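Local coordinates for protein 2-C-methyl-D-erythritol 2,4-cyclodiphosphate synthase (Francisella tularensis subsp. tularensis, PDB 3RE3) that probably catalyses the closure of a CDP-methylerythritol phosphate to 2-C-methyl-D-erythritol 2,4-cyclodiphosphate with release of CMP, a step of non-mevalonate isoprenoid synthesis, at residues Tyr95-Asp101 against Val156-Arg162; Ile47-Cys51 against Ser79-Leu83; Ile104-Ala108 against Glu141-Gly147; Val14-Thr18 against Glu149-Ala153. One frame throughout, in Å; residues are numbered along the deposited sequence. Where two conformers were deposited one is given.

Three of the four contacts involve one sheet. Contact 1 zips strand 151-161 to strand 96-105 near one end; contacts 3 and 4 lie near the other, with centres about 27 Å from that of contact 1 and only about 9 Å from each other, joined through Ile105 N and Ala153 O, 2.7 Å apart. Contact 2 pairs two helices beside the sheet, where Ile100 and Val156 of contact 1 meet Leu50 and Ala49. Contacts 2 and 4, centres about 17 Å apart, approach the same pyrophosphate. Contact 3 reaches another, and the subunit partners suggest equivalent sites at the trimer's interfaces, consistent with the family's active sites.

Contact 1 of 4, residues Tyr95-Asp101 against Val156-Arg162; sequences YSISNID and VVCLLYR. With NA (sodium ion), chain F.
A classic beta bulge, with Ser98 and Asn99 both opposite Leu159, shifts the register of the antiparallel ladder between strands 96-105 and 151-161 by one residue. Leu159 O takes the N-H of Ser98 at 2.8 Å and, weakly, that of Asn99, while Leu159 N returns a nearly straight bond to Asn99 O (167°). Ser96 with Tyr161 and Asp101 with Val157 form reciprocal hydrogen-bonded pairs to either side of it. The side chains of Ile97, Ile100, Cys158 and Leu160 share one face, turned to helices 45-57 and 79-92: Ile97 CG1 lies 3.8 Å from Leu160 CD2, and Ile100 CG1 3.9 Å from Cys158 CB. This is the helix-backed side of the YgbB-family sheet. The other face, with Asn99, Asp101, Val157 and Leu159, looks to the other subunits, and Leu159 packs on Leu159 of the third subunit. There Asn99 OD1 binds a sodium ion at 3.0 Å, shared with Gly56 O of the second subunit; Asp101 pairs with Lys136 and also accepts from His10 N of the second subunit. Where strand 96-105 begins and 151-161 ends, two aromatic rings take CH-pi contacts. Ser96 CB sits over a face of the Tyr161 ring, 3.7 Å from its centroid; a chi1 of 74°, with CG between the backbone N and carbonyl carbon, folds the ring back over the neighbouring strand. Arg162 CB lies above one face of the Tyr95 ring, 4.1 Å from its centroid, and Tyr95 CE1 in turn stands over the centre of the guanidinium, the two planes 31° apart. Arg162 NH2 is hydrogen-bonded to Lys93 O, and Tyr95 OH to Ser5.

Contact 2 of 4, residues Ile47-Cys51 against Ser79-Leu83; sequences IHALC and SKFFL. With POP (pyrophosphate 2-), chain E.
Apolar contacts between Ile47, Leu50, Cys51 and Leu83 carry the pairing of helices 45-57 and 79-92, whose short segments run nearly parallel, 14° apart, with axes 9.9 Å from each other. Leu83 is the common partner. Its CB lies 4.0 Å from Ile47 CG2, and its CD1 touches both Leu50 CD2 and Cys51 SG, each at 3.9 Å. The Leu83 side chain crosses those of Ile47 and Leu50 at about a right angle; with Leu50 it meets methyl to methyl, whereas the closest Ile47 contact is at the root of the side chain, Leu83 CB. CG of Leu83 points anti to the backbone N (chi1 -166°), which carries both methyls across to helix 45-57. Contacts with backbone are fewer: Ile47 CG2 also rests 3.7 Å from Ser79 O, while its CD1 comes up to Lys80 N. Leu122 of helix 115-126 packs on both Ile47 and Leu83 and extends the apolar patch. The ligand contact belongs to a different side of helix 45-57, away from Leu83, where pyrophosphate O1 stands over one face of the His48 ring, 3.2 Å from His48 CE1. Helix pairing here thus rests on dispersion and burial rather than on polar bonds, while the pyrophosphate lies by His48 on another side of the same helix.

Contact 3 of 4, residues Ile104-Ala108 against Glu141-Gly147; sequences IIAQA and ERLGFIG. With POP (pyrophosphate 2-), chain B.
The backbones come nearest where Gln107, just past strand 96-105, lies beside Gly147 in the short helix 144-147, CA to CA 5.5 Å. Gln107 does most of the touching. With CG anti to the backbone N (chi1 -161°) and a bend at chi2, its amide reaches the turn at Glu141-Arg142, where OE1 accepts from Arg142 N at 3.1 Å. The donor stands well above the carbonyl plane, 56° out of it. Gln107 NE2 lies 3.4 Å from Arg142 CG and over the centre of one face of the guanidinium, the amide and guanidinium planes being 52° apart. A water accepts from Gln107 N and donates to Ile146 O, bridging the loop after strand 96-105 to helix 144-147. Ile146 supplies the apolar part: its CD1 meets Ile105 CG2 at 3.5 Å, the two side chains crossing at about a right angle, and its CG2 rests on Ala106 CA at 3.7 Å. Glu141 turns its CB away from the 104-108 segment; its OE2 lies 2.6 Å from pyrophosphate O3, while its OE1 accepts from Lys16 N of the second subunit. Helix 144-147 packs against this end of the sheet, Ile146 on Ala153 of strand 151-161, while Ala106 packs on Ile152 and is backbone-bonded to Thr138 of strand 133-138.

Contact 4 of 4, residues Val14-Thr18 against Glu149-Ala153; sequences VHKFT and EEGIA. With POP (pyrophosphate 2-), chain E.
Phe17 leaves the end of strand 6-16 and lays its ring along Glu149-Ile152, where strand 151-161 begins. Its CB lies 3.8 Å from Glu150 O, the same oxygen that accepts from Phe17 N. Farther out, CD1 brings the ring edge to Glu149 O at 3.3 Å, with the oxygen near the ring plane. CE1 then rests on Gly151 CA at 3.6 Å, and CZ ends against Ile152 CG2, also at 3.6 Å, the two side chains crossing at about a right angle. A chi1 of -68° sets CG anti to the carbonyl carbon and so swings the ring onto the partner strand. Next to it in the chain, Val14-Lys16 form an antiparallel ladder with Gly151-Ala153: His15 and Ile152 are the hydrogen-bonded pair, with His15 N to Ile152 O at 2.8 Å, while Val14 CG2 packs on Ala153 CB. Glu149 closes helix 144-147 in a Schellman motif just before this strand. Lys16 N is bonded to Glu141 of the third subunit. The Phe17 ring thus packs over Gly151 and Ile152 at the end of the ladder, and the hydrogen bonds of the His15-Ile152 pair hold the backbone of the residue whose ring carbon, His15 CD2, lies 3.3 Å from pyrophosphate O5.

Contact 1 of 4, residues Tyr95-Asp101 against Val156-Arg162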
loop_
_atom_site.group_PDB
_atom_site.type_symbol
_atom_site.label_atom_id
_atom_site.label_comp_id
_atom_site.label_asym_id
_atom_site.label_seq_id
_atom_site.Cartn_x
_atom_site.Cartn_y
_atom_site.Cartn_z
ATOM N N TYR A 95 12.627 6.731 19.148
ATOM C CA TYR A 95 11.278 6.309 18.870
ATOM C C TYR A 95 11.173 4.836 19.200
ATOM O O TYR A 95 12.183 4.125 19.232
ATOM C CB TYR A 95 10.917 6.582 17.414
ATOM C CG TYR A 95 10.280 7.932 17.200
ATOM C CD1 TYR A 95 11.055 9.051 16.895
ATOM C CD2 TYR A 95 8.904 8.089 17.323
ATOM C CE1 TYR A 95 10.475 10.281 16.707
ATOM C CE2 TYR A 95 8.311 9.314 17.150
ATOM C CZ TYR A 95 9.095 10.414 16.839
ATOM O OH TYR A 95 8.493 11.647 16.659
ATOM N N SER A 96 9.951 4.407 19.498
ATOM C CA SER A 96 9.649 3.016 19.786
ATOM C C SER A 96 8.660 2.481 18.754
ATOM O O SER A 96 7.906 3.233 18.139
ATOM C CB SER A 96 9.015 2.874 21.176
ATOM O OG SER A 96 9.894 3.245 22.229
ATOM N N ILE A 97 8.641 1.171 18.572
ATOM C CA ILE A 97 7.598 0.581 17.752
ATOM C C ILE A 97 6.308 0.397 18.538
ATOM O O ILE A 97 6.274 -0.294 19.545
ATOM C CB ILE A 97 8.030 -0.781 17.177
ATOM C CG1 ILE A 97 9.120 -0.571 16.133
ATOM C CG2 ILE A 97 6.829 -1.527 16.591
ATOM C CD1 ILE A 97 10.053 -1.708 16.053
ATOM N N SER A 98 5.241 1.006 18.054
ATOM C CA SER A 98 3.925 0.660 18.530
ATOM C C SER A 98 3.553 -0.698 17.937
ATOM O O SER A 98 3.399 -1.677 18.660
ATOM C CB SER A 98 2.930 1.719 18.102
ATOM O OG SER A 98 1.635 1.374 18.535
ATOM N N ASN A 99 3.415 -0.756 16.613
ATOM C CA ASN A 99 3.148 -2.026 15.936
ATOM C C ASN A 99 3.537 -2.048 14.464
ATOM O O ASN A 99 3.714 -1.010 13.836
ATOM C CB ASN A 99 1.689 -2.464 16.118
ATOM C CG ASN A 99 0.750 -1.835 15.103
ATOM O OD1 ASN A 99 0.172 -2.532 14.280
ATOM N ND2 ASN A 99 0.574 -0.521 15.175
ATOM N N ILE A 100 3.675 -3.248 13.919
ATOM C CA ILE A 100 4.026 -3.417 12.520
ATOM C C ILE A 100 3.064 -4.363 11.830
ATOM O O ILE A 100 2.764 -5.433 12.362
ATOM C CB ILE A 100 5.433 -3.993 12.380
ATOM C CG1 ILE A 100 6.453 -2.982 12.890
ATOM C CG2 ILE A 100 5.699 -4.368 10.930
ATOM C CD1 ILE A 100 7.819 -3.559 13.077
ATOM N N ASP A 101 2.587 -3.970 10.649
ATOM C CA ASP A 101 1.763 -4.856 9.824
ATOM C C ASP A 101 2.394 -5.184 8.466
ATOM O O ASP A 101 2.812 -4.293 7.735
ATOM C CB ASP A 101 0.368 -4.267 9.627
ATOM C CG ASP A 101 -0.660 -5.330 9.273
ATOM O OD1 ASP A 101 -0.314 -6.528 9.336
ATOM O OD2 ASP A 101 -1.815 -4.980 8.956
ATOM N N VAL A 156 4.794 -3.237 3.958
ATOM C CA VAL A 156 4.863 -3.087 5.402
ATOM C C VAL A 156 4.376 -1.700 5.785
ATOM O O VAL A 156 4.688 -0.714 5.115
ATOM C CB VAL A 156 6.293 -3.278 5.952
ATOM C CG1 VAL A 156 6.299 -3.134 7.474
ATOM C CG2 VAL A 156 6.843 -4.628 5.550
ATOM N N VAL A 157 3.587 -1.642 6.849
ATOM C CA VAL A 157 3.308 -0.392 7.538
ATOM C C VAL A 157 3.754 -0.522 8.995
ATOM O O VAL A 157 3.535 -1.550 9.645
ATOM C CB VAL A 157 1.818 -0.018 7.486
ATOM C CG1 VAL A 157 1.445 0.491 6.113
ATOM C CG2 VAL A 157 0.946 -1.202 7.914
ATOM N N CYS A 158 4.399 0.516 9.505
ATOM C CA CYS A 158 4.754 0.558 10.916
ATOM C C CYS A 158 4.200 1.821 11.527
ATOM O O CYS A 158 4.012 2.820 10.830
ATOM C CB CYS A 158 6.267 0.517 11.121
ATOM S SG CYS A 158 7.103 1.841 10.300
ATOM N N LEU A 159 3.906 1.754 12.824
ATOM C CA LEU A 159 3.539 2.931 13.616
ATOM C C LEU A 159 4.557 3.111 14.727
ATOM O O LEU A 159 4.777 2.201 15.516
ATOM C CB LEU A 159 2.156 2.767 14.221
ATOM C CG LEU A 159 1.480 4.002 14.793
ATOM C CD1 LEU A 159 1.503 5.169 13.817
ATOM C CD2 LEU A 159 0.049 3.667 15.167
ATOM N N LEU A 160 5.173 4.285 14.787
ATOM C CA LEU A 160 6.177 4.592 15.813
ATOM C C LEU A 160 5.679 5.617 16.848
ATOM O O LEU A 160 4.860 6.477 16.526
ATOM C CB LEU A 160 7.443 5.117 15.147
ATOM C CG LEU A 160 8.094 4.199 14.114
ATOM C CD1 LEU A 160 9.408 4.817 13.622
ATOM C CD2 LEU A 160 8.332 2.814 14.710
ATOM N N TYR A 161 6.155 5.521 18.087
ATOM C CA TYR A 161 5.783 6.503 19.117
ATOM C C TYR A 161 6.962 7.004 19.950
ATOM O O TYR A 161 8.037 6.386 19.979
ATOM C CB TYR A 161 4.681 5.967 20.034
ATOM C CG TYR A 161 5.149 4.926 21.026
ATOM C CD1 TYR A 161 5.653 5.293 22.275
ATOM C CD2 TYR A 161 5.082 3.585 20.725
ATOM C CE1 TYR A 161 6.081 4.339 23.183
ATOM C CE2 TYR A 161 5.506 2.632 21.615
ATOM C CZ TYR A 161 6.007 3.007 22.843
ATOM O OH TYR A 161 6.423 2.035 23.724
ATOM N N ARG A 162 6.736 8.143 20.610
ATOM C CA ARG A 162 7.703 8.776 21.515
ATOM C C ARG A 162 6.992 9.258 22.788
ATOM O O ARG A 162 5.821 9.666 22.747
ATOM C CB ARG A 162 8.405 9.945 20.813
ATOM C CG ARG A 162 9.384 10.730 21.685
ATOM C CD ARG A 162 9.925 11.967 20.957
ATOM N NE ARG A 162 11.211 11.710 20.309
ATOM C CZ ARG A 162 11.767 12.505 19.397
ATOM N NH1 ARG A 162 11.146 13.611 19.011
ATOM N NH2 ARG A 162 12.944 12.195 18.862
HETATM NA NA NA F . 0.289 -5.522 14.267
HETATM O O HOH W 1 9.963 6.671 22.667
#

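Contact 2 of 4, residues Ile47-Cys51 against Ser79-Leu83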
loop_
_atom_site.group_PDB
_atom_site.type_symbol
_atom_site.label_atom_id
_atom_site.label_comp_id
_atom_site.label_asym_id
_atom_site.label_seq_id
_atom_site.Cartn_x
_atom_site.Cartn_y
_atom_site.Cartn_z
ATOM N N ILE A 47 12.180 -8.098 5.180
ATOM C CA ILE A 47 13.019 -7.292 6.038
ATOM C C ILE A 47 13.367 -5.995 5.311
ATOM O O ILE A 47 13.557 -4.946 5.921
ATOM C CB ILE A 47 14.270 -8.053 6.485
ATOM C CG1 ILE A 47 13.866 -9.162 7.454
ATOM C CG2 ILE A 47 15.281 -7.106 7.128
ATOM C CD1 ILE A 47 15.019 -9.765 8.219
ATOM N N HIS A 48 13.445 -6.075 3.997
ATOM C CA HIS A 48 13.730 -4.896 3.199
ATOM C C HIS A 48 12.590 -3.871 3.290
ATOM O O HIS A 48 12.817 -2.721 3.664
ATOM C CB HIS A 48 13.996 -5.290 1.744
ATOM C CG HIS A 48 14.548 -4.179 0.908
ATOM N ND1 HIS A 48 15.680 -4.321 0.140
ATOM C CD2 HIS A 48 14.110 -2.913 0.707
ATOM C CE1 HIS A 48 15.927 -3.185 -0.492
ATOM N NE2 HIS A 48 14.990 -2.317 -0.164
ATOM N N ALA A 49 11.367 -4.287 2.975
ATOM C CA ALA A 49 10.243 -3.373 3.061
ATOM C C ALA A 49 10.106 -2.856 4.509
ATOM O O ALA A 49 9.749 -1.700 4.750
ATOM C CB ALA A 49 8.977 -4.063 2.611
ATOM N N LEU A 50 10.415 -3.721 5.470
ATOM C CA LEU A 50 10.310 -3.383 6.885
ATOM C C LEU A 50 11.288 -2.280 7.282
ATOM O O LEU A 50 10.899 -1.323 7.923
ATOM C CB LEU A 50 10.542 -4.621 7.741
ATOM C CG LEU A 50 10.578 -4.404 9.241
ATOM C CD1 LEU A 50 9.270 -3.818 9.698
ATOM C CD2 LEU A 50 10.831 -5.720 9.945
ATOM N N CYS A 51 12.554 -2.423 6.899
ATOM C CA CYS A 51 13.548 -1.377 7.115
ATOM C C CYS A 51 13.123 -0.073 6.464
ATOM O O CYS A 51 13.212 0.988 7.070
ATOM C CB CYS A 51 14.900 -1.799 6.560
ATOM S SG CYS A 51 15.667 -3.156 7.456
ATOM N N SER A 79 20.215 -10.538 6.205
ATOM C CA SER A 79 19.411 -9.325 6.264
ATOM C C SER A 79 19.059 -8.958 7.709
ATOM O O SER A 79 18.810 -7.793 8.026
ATOM C CB SER A 79 18.155 -9.473 5.406
ATOM O OG SER A 79 18.063 -8.425 4.454
ATOM N N LYS A 80 19.052 -9.960 8.582
ATOM C CA LYS A 80 18.823 -9.740 9.997
ATOM C C LYS A 80 19.754 -8.677 10.570
ATOM O O LYS A 80 19.376 -7.948 11.483
ATOM C CB LYS A 80 19.000 -11.038 10.772
ATOM C CG LYS A 80 17.954 -12.095 10.489
ATOM C CD LYS A 80 18.157 -13.279 11.423
ATOM C CE LYS A 80 17.522 -14.552 10.883
ATOM N NZ LYS A 80 17.829 -15.750 11.724
ATOM N N PHE A 81 20.971 -8.622 10.041
ATOM C CA PHE A 81 21.960 -7.637 10.451
ATOM C C PHE A 81 21.424 -6.228 10.254
ATOM O O PHE A 81 21.423 -5.415 11.180
ATOM C CB PHE A 81 23.249 -7.812 9.645
ATOM C CG PHE A 81 24.171 -6.624 9.704
ATOM C CD1 PHE A 81 25.163 -6.552 10.667
ATOM C CD2 PHE A 81 24.049 -5.584 8.794
ATOM C CE1 PHE A 81 26.010 -5.463 10.727
ATOM C CE2 PHE A 81 24.893 -4.492 8.849
ATOM C CZ PHE A 81 25.874 -4.431 9.817
ATOM N N PHE A 82 20.975 -5.950 9.035
ATOM C CA PHE A 82 20.458 -4.635 8.684
ATOM C C PHE A 82 19.324 -4.245 9.612
ATOM O O PHE A 82 19.264 -3.127 10.116
ATOM C CB PHE A 82 19.981 -4.623 7.239
ATOM C CG PHE A 82 21.070 -4.893 6.263
ATOM C CD1 PHE A 82 21.824 -3.856 5.752
ATOM C CD2 PHE A 82 21.370 -6.192 5.878
ATOM C CE1 PHE A 82 22.847 -4.103 4.850
ATOM C CE2 PHE A 82 22.392 -6.447 4.976
ATOM C CZ PHE A 82 23.131 -5.401 4.465
ATOM N N LEU A 83 18.435 -5.195 9.842
ATOM C CA LEU A 83 17.331 -4.993 10.752
ATOM C C LEU A 83 17.854 -4.595 12.137
ATOM O O LEU A 83 17.257 -3.770 12.833
ATOM C CB LEU A 83 16.493 -6.256 10.836
ATOM C CG LEU A 83 15.164 -5.999 11.497
ATOM C CD1 LEU A 83 14.499 -4.820 10.813
ATOM C CD2 LEU A 83 14.305 -7.240 11.413
HETATM P P1 POP E . 14.551 -4.889 -4.276
HETATM O O1 POP E . 14.690 -3.677 -3.383
HETATM O O2 POP E . 13.460 -4.629 -5.291
HETATM O O3 POP E . 15.858 -5.129 -4.992
HETATM O O POP E . 14.179 -6.184 -3.380
HETATM P P2 POP E . 15.251 -7.291 -2.882
HETATM O O4 POP E . 14.627 -8.063 -1.744
HETATM O O5 POP E . 15.606 -8.238 -4.007
HETATM O O6 POP E . 16.504 -6.619 -2.367
#

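Contact 3 of 4, residues Ile104-Ala108 against Glu141-Gly147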
loop_
_atom_site.group_PDB
_atom_site.type_symbol
_atom_site.label_atom_id
_atom_site.label_comp_id
_atom_site.label_asym_id
_atom_site.label_seq_id
_atom_site.Cartn_x
_atom_site.Cartn_y
_atom_site.Cartn_z
ATOM N N ILE A 104 2.646 -9.997 2.707
ATOM C CA ILE A 104 3.416 -10.660 1.672
ATOM C C ILE A 104 2.515 -11.035 0.508
ATOM O O ILE A 104 1.503 -11.705 0.695
ATOM C CB ILE A 104 4.058 -11.934 2.213
ATOM C CG1 ILE A 104 4.935 -11.592 3.417
ATOM C CG2 ILE A 104 4.845 -12.645 1.116
ATOM C CD1 ILE A 104 5.444 -12.795 4.148
ATOM N N ILE A 105 2.881 -10.585 -0.685
ATOM C CA ILE A 105 2.123 -10.902 -1.890
ATOM C C ILE A 105 2.865 -11.901 -2.770
ATOM O O ILE A 105 3.889 -11.571 -3.362
ATOM C CB ILE A 105 1.845 -9.621 -2.686
ATOM C CG1 ILE A 105 1.315 -8.545 -1.732
ATOM C CG2 ILE A 105 0.898 -9.911 -3.854
ATOM C CD1 ILE A 105 0.928 -7.267 -2.393
ATOM N N ALA A 106 2.358 -13.128 -2.832
ATOM C CA ALA A 106 3.028 -14.195 -3.581
ATOM C C ALA A 106 2.057 -15.232 -4.116
ATOM O O ALA A 106 1.107 -15.589 -3.432
ATOM C CB ALA A 106 4.035 -14.868 -2.705
ATOM N N GLN A 107 2.298 -15.738 -5.326
ATOM C CA GLN A 107 1.510 -16.870 -5.803
ATOM C C GLN A 107 2.106 -18.131 -5.198
ATOM O O GLN A 107 1.423 -19.141 -5.010
ATOM C CB GLN A 107 1.470 -16.927 -7.328
ATOM C CG GLN A 107 0.335 -17.769 -7.871
ATOM C CD GLN A 107 -1.025 -17.216 -7.501
ATOM O OE1 GLN A 107 -1.208 -16.006 -7.370
ATOM N NE2 GLN A 107 -1.990 -18.105 -7.334
ATOM N N ALA A 108 3.392 -18.035 -4.870
ATOM C CA ALA A 108 4.126 -19.103 -4.206
ATOM C C ALA A 108 5.556 -18.612 -3.937
ATOM O O ALA A 108 5.953 -17.575 -4.467
ATOM C CB ALA A 108 4.118 -20.369 -5.057
ATOM N N GLU A 141 -4.240 -14.026 -7.199
ATOM C CA GLU A 141 -5.171 -14.924 -7.885
ATOM C C GLU A 141 -4.716 -15.211 -9.309
ATOM O O GLU A 141 -5.504 -15.164 -10.249
ATOM C CB GLU A 141 -6.595 -14.359 -7.864
ATOM C CG GLU A 141 -7.179 -14.281 -6.466
ATOM C CD GLU A 141 -8.702 -14.349 -6.432
ATOM O OE1 GLU A 141 -9.364 -13.940 -7.415
ATOM O OE2 GLU A 141 -9.240 -14.813 -5.401
ATOM N N ARG A 142 -3.422 -15.499 -9.438
ATOM C CA ARG A 142 -2.765 -15.825 -10.712
ATOM C C ARG A 142 -2.772 -14.707 -11.744
ATOM O O ARG A 142 -2.751 -14.982 -12.931
ATOM C CB ARG A 142 -3.334 -17.109 -11.347
ATOM C CG ARG A 142 -3.620 -18.231 -10.360
ATOM C CD ARG A 142 -3.771 -19.567 -11.036
ATOM N NE ARG A 142 -2.767 -20.493 -10.532
ATOM C CZ ARG A 142 -2.962 -21.281 -9.484
ATOM N NH1 ARG A 142 -4.129 -21.255 -8.850
ATOM N NH2 ARG A 142 -1.998 -22.094 -9.071
ATOM N N LEU A 143 -2.782 -13.458 -11.306
ATOM C CA LEU A 143 -2.804 -12.334 -12.232
ATOM C C LEU A 143 -1.535 -11.493 -12.086
ATOM O O LEU A 143 -0.969 -11.402 -10.998
ATOM C CB LEU A 143 -4.015 -11.456 -11.938
ATOM C CG LEU A 143 -5.403 -12.080 -12.001
ATOM C CD1 LEU A 143 -6.416 -11.144 -11.364
ATOM C CD2 LEU A 143 -5.791 -12.362 -13.446
ATOM N N GLY A 144 -1.095 -10.860 -13.168
ATOM C CA GLY A 144 0.058 -9.981 -13.112
ATOM C C GLY A 144 1.333 -10.764 -12.874
ATOM O O GLY A 144 1.311 -11.993 -12.820
ATOM N N PHE A 145 2.448 -10.058 -12.740
ATOM C CA PHE A 145 3.733 -10.722 -12.632
ATOM C C PHE A 145 3.801 -11.670 -11.437
ATOM O O PHE A 145 4.499 -12.682 -11.485
ATOM C CB PHE A 145 4.905 -9.721 -12.689
ATOM C CG PHE A 145 5.082 -8.873 -11.447
ATOM C CD1 PHE A 145 5.825 -9.340 -10.370
ATOM C CD2 PHE A 145 4.549 -7.594 -11.371
ATOM C CE1 PHE A 145 6.003 -8.561 -9.230
ATOM C CE2 PHE A 145 4.729 -6.802 -10.231
ATOM C CZ PHE A 145 5.459 -7.292 -9.168
ATOM N N ILE A 146 3.051 -11.363 -10.381
ATOM C CA ILE A 146 3.036 -12.209 -9.196
ATOM C C ILE A 146 2.207 -13.466 -9.438
ATOM O O ILE A 146 2.576 -14.553 -9.018
ATOM C CB ILE A 146 2.560 -11.423 -7.954
ATOM C CG1 ILE A 146 3.541 -10.284 -7.689
ATOM C CG2 ILE A 146 2.431 -12.323 -6.721
ATOM C CD1 ILE A 146 3.235 -9.495 -6.476
ATOM N N GLY A 147 1.088 -13.307 -10.128
ATOM C CA GLY A 147 0.257 -14.431 -10.530
ATOM C C GLY A 147 0.969 -15.416 -11.443
ATOM O O GLY A 147 0.733 -16.618 -11.375
HETATM P P1 POP B . -8.757 -13.082 -2.471
HETATM O O1 POP B . -8.347 -13.039 -1.016
HETATM O O2 POP B . -7.557 -12.744 -3.329
HETATM O O3 POP B . -9.241 -14.471 -2.810
HETATM O O POP B . -9.943 -12.014 -2.734
HETATM P P2 POP B . -11.517 -12.393 -2.795
HETATM O O4 POP B . -12.309 -11.120 -2.614
HETATM O O5 POP B . -11.866 -13.026 -4.124
HETATM O O6 POP B . -11.877 -13.338 -1.671
HETATM O O HOH W 2 4.729 -15.146 -7.114
#

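Contact 4 of 4, residues Val14-Thr18 against Glu149-Ala153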
loop_
_atom_site.group_PDB
_atom_site.type_symbol
_atom_site.label_atom_id
_atom_site.label_comp_id
_atom_site.label_asym_id
_atom_site.label_seq_id
_atom_site.Cartn_x
_atom_site.Cartn_y
_atom_site.Cartn_z
ATOM N N VAL A 14 9.959 -5.569 -3.920
ATOM C CA VAL A 14 9.720 -6.628 -4.896
ATOM C C VAL A 14 10.982 -7.420 -5.116
ATOM O O VAL A 14 12.062 -6.856 -5.211
ATOM C CB VAL A 14 9.220 -6.086 -6.242
ATOM C CG1 VAL A 14 9.206 -7.205 -7.277
ATOM C CG2 VAL A 14 7.829 -5.504 -6.085
ATOM N N HIS A 15 10.834 -8.736 -5.159
ATOM C CA HIS A 15 11.925 -9.635 -5.470
ATOM C C HIS A 15 11.583 -10.425 -6.715
ATOM O O HIS A 15 10.522 -11.044 -6.778
ATOM C CB HIS A 15 12.163 -10.607 -4.330
ATOM C CG HIS A 15 13.322 -11.516 -4.566
ATOM N ND1 HIS A 15 13.243 -12.882 -4.422
ATOM C CD2 HIS A 15 14.586 -11.249 -4.968
ATOM C CE1 HIS A 15 14.414 -13.419 -4.712
ATOM N NE2 HIS A 15 15.246 -12.450 -5.047
ATOM N N LYS A 16 12.471 -10.383 -7.708
ATOM C CA LYS A 16 12.342 -11.226 -8.887
ATOM C C LYS A 16 13.012 -12.572 -8.631
ATOM O O LYS A 16 14.181 -12.626 -8.246
ATOM C CB LYS A 16 12.939 -10.544 -10.129
ATOM C CG LYS A 16 13.239 -11.503 -11.295
ATOM C CD LYS A 16 13.385 -10.792 -12.650
ATOM C CE LYS A 16 14.599 -9.862 -12.702
ATOM N NZ LYS A 16 14.580 -8.953 -13.900
ATOM N N PHE A 17 12.261 -13.651 -8.823
ATOM C CA PHE A 17 12.831 -14.992 -8.749
ATOM C C PHE A 17 13.920 -15.169 -9.792
ATOM O O PHE A 17 13.769 -14.749 -10.949
ATOM C CB PHE A 17 11.765 -16.059 -8.978
ATOM C CG PHE A 17 10.745 -16.155 -7.882
ATOM C CD1 PHE A 17 9.401 -15.989 -8.161
ATOM C CD2 PHE A 17 11.130 -16.421 -6.572
ATOM C CE1 PHE A 17 8.449 -16.075 -7.151
ATOM C CE2 PHE A 17 10.195 -16.515 -5.569
ATOM C CZ PHE A 17 8.848 -16.338 -5.855
ATOM N N THR A 18 15.005 -15.817 -9.380
ATOM C CA THR A 18 16.121 -16.114 -10.272
ATOM C C THR A 18 16.197 -17.607 -10.588
ATOM O O THR A 18 16.517 -18.414 -9.720
ATOM C CB THR A 18 17.446 -15.691 -9.623
ATOM O OG1 THR A 18 17.359 -15.894 -8.205
ATOM C CG2 THR A 18 17.729 -14.220 -9.897
ATOM N N GLU A 149 3.993 -15.960 -11.205
ATOM C CA GLU A 149 5.081 -16.444 -10.370
ATOM C C GLU A 149 6.438 -15.935 -10.808
ATOM O O GLU A 149 7.433 -16.639 -10.688
ATOM C CB GLU A 149 5.114 -17.968 -10.321
ATOM C CG GLU A 149 3.846 -18.622 -9.831
ATOM C CD GLU A 149 4.072 -20.044 -9.312
ATOM O OE1 GLU A 149 5.229 -20.388 -8.986
ATOM O OE2 GLU A 149 3.090 -20.816 -9.223
ATOM N N GLU A 150 6.480 -14.712 -11.314
ATOM C CA GLU A 150 7.740 -14.106 -11.726
ATOM C C GLU A 150 8.492 -13.503 -10.543
ATOM O O GLU A 150 9.698 -13.277 -10.605
ATOM C CB GLU A 150 7.509 -13.087 -12.853
ATOM C CG GLU A 150 7.037 -13.768 -14.151
ATOM C CD GLU A 150 6.427 -12.813 -15.195
ATOM O OE1 GLU A 150 6.402 -11.586 -14.971
ATOM O OE2 GLU A 150 5.969 -13.306 -16.263
ATOM N N GLY A 151 7.778 -13.261 -9.452
ATOM C CA GLY A 151 8.377 -12.641 -8.285
ATOM C C GLY A 151 7.377 -12.466 -7.163
ATOM O O GLY A 151 6.230 -12.908 -7.277
ATOM N N ILE A 152 7.814 -11.822 -6.083
ATOM C CA ILE A 152 6.950 -11.531 -4.950
ATOM C C ILE A 152 7.151 -10.117 -4.434
ATOM O O ILE A 152 8.189 -9.495 -4.664
ATOM C CB ILE A 152 7.191 -12.495 -3.782
ATOM C CG1 ILE A 152 8.652 -12.447 -3.364
ATOM C CG2 ILE A 152 6.802 -13.911 -4.162
ATOM C CD1 ILE A 152 8.976 -13.462 -2.338
ATOM N N ALA A 153 6.143 -9.617 -3.731
ATOM C CA ALA A 153 6.220 -8.291 -3.164
ATOM C C ALA A 153 5.805 -8.358 -1.718
ATOM O O ALA A 153 5.169 -9.320 -1.287
ATOM C CB ALA A 153 5.320 -7.344 -3.916
HETATM P P1 POP E . 14.551 -4.889 -4.276
HETATM O O1 POP E . 14.690 -3.677 -3.383
HETATM O O2 POP E . 13.460 -4.629 -5.291
HETATM O O3 POP E . 15.858 -5.129 -4.992
HETATM O O POP E . 14.179 -6.184 -3.380
HETATM P P2 POP E . 15.251 -7.291 -2.882
HETATM O O4 POP E . 14.627 -8.063 -1.744
HETATM O O5 POP E . 15.606 -8.238 -4.007
HETATM O O6 POP E . 16.504 -6.619 -2.367
#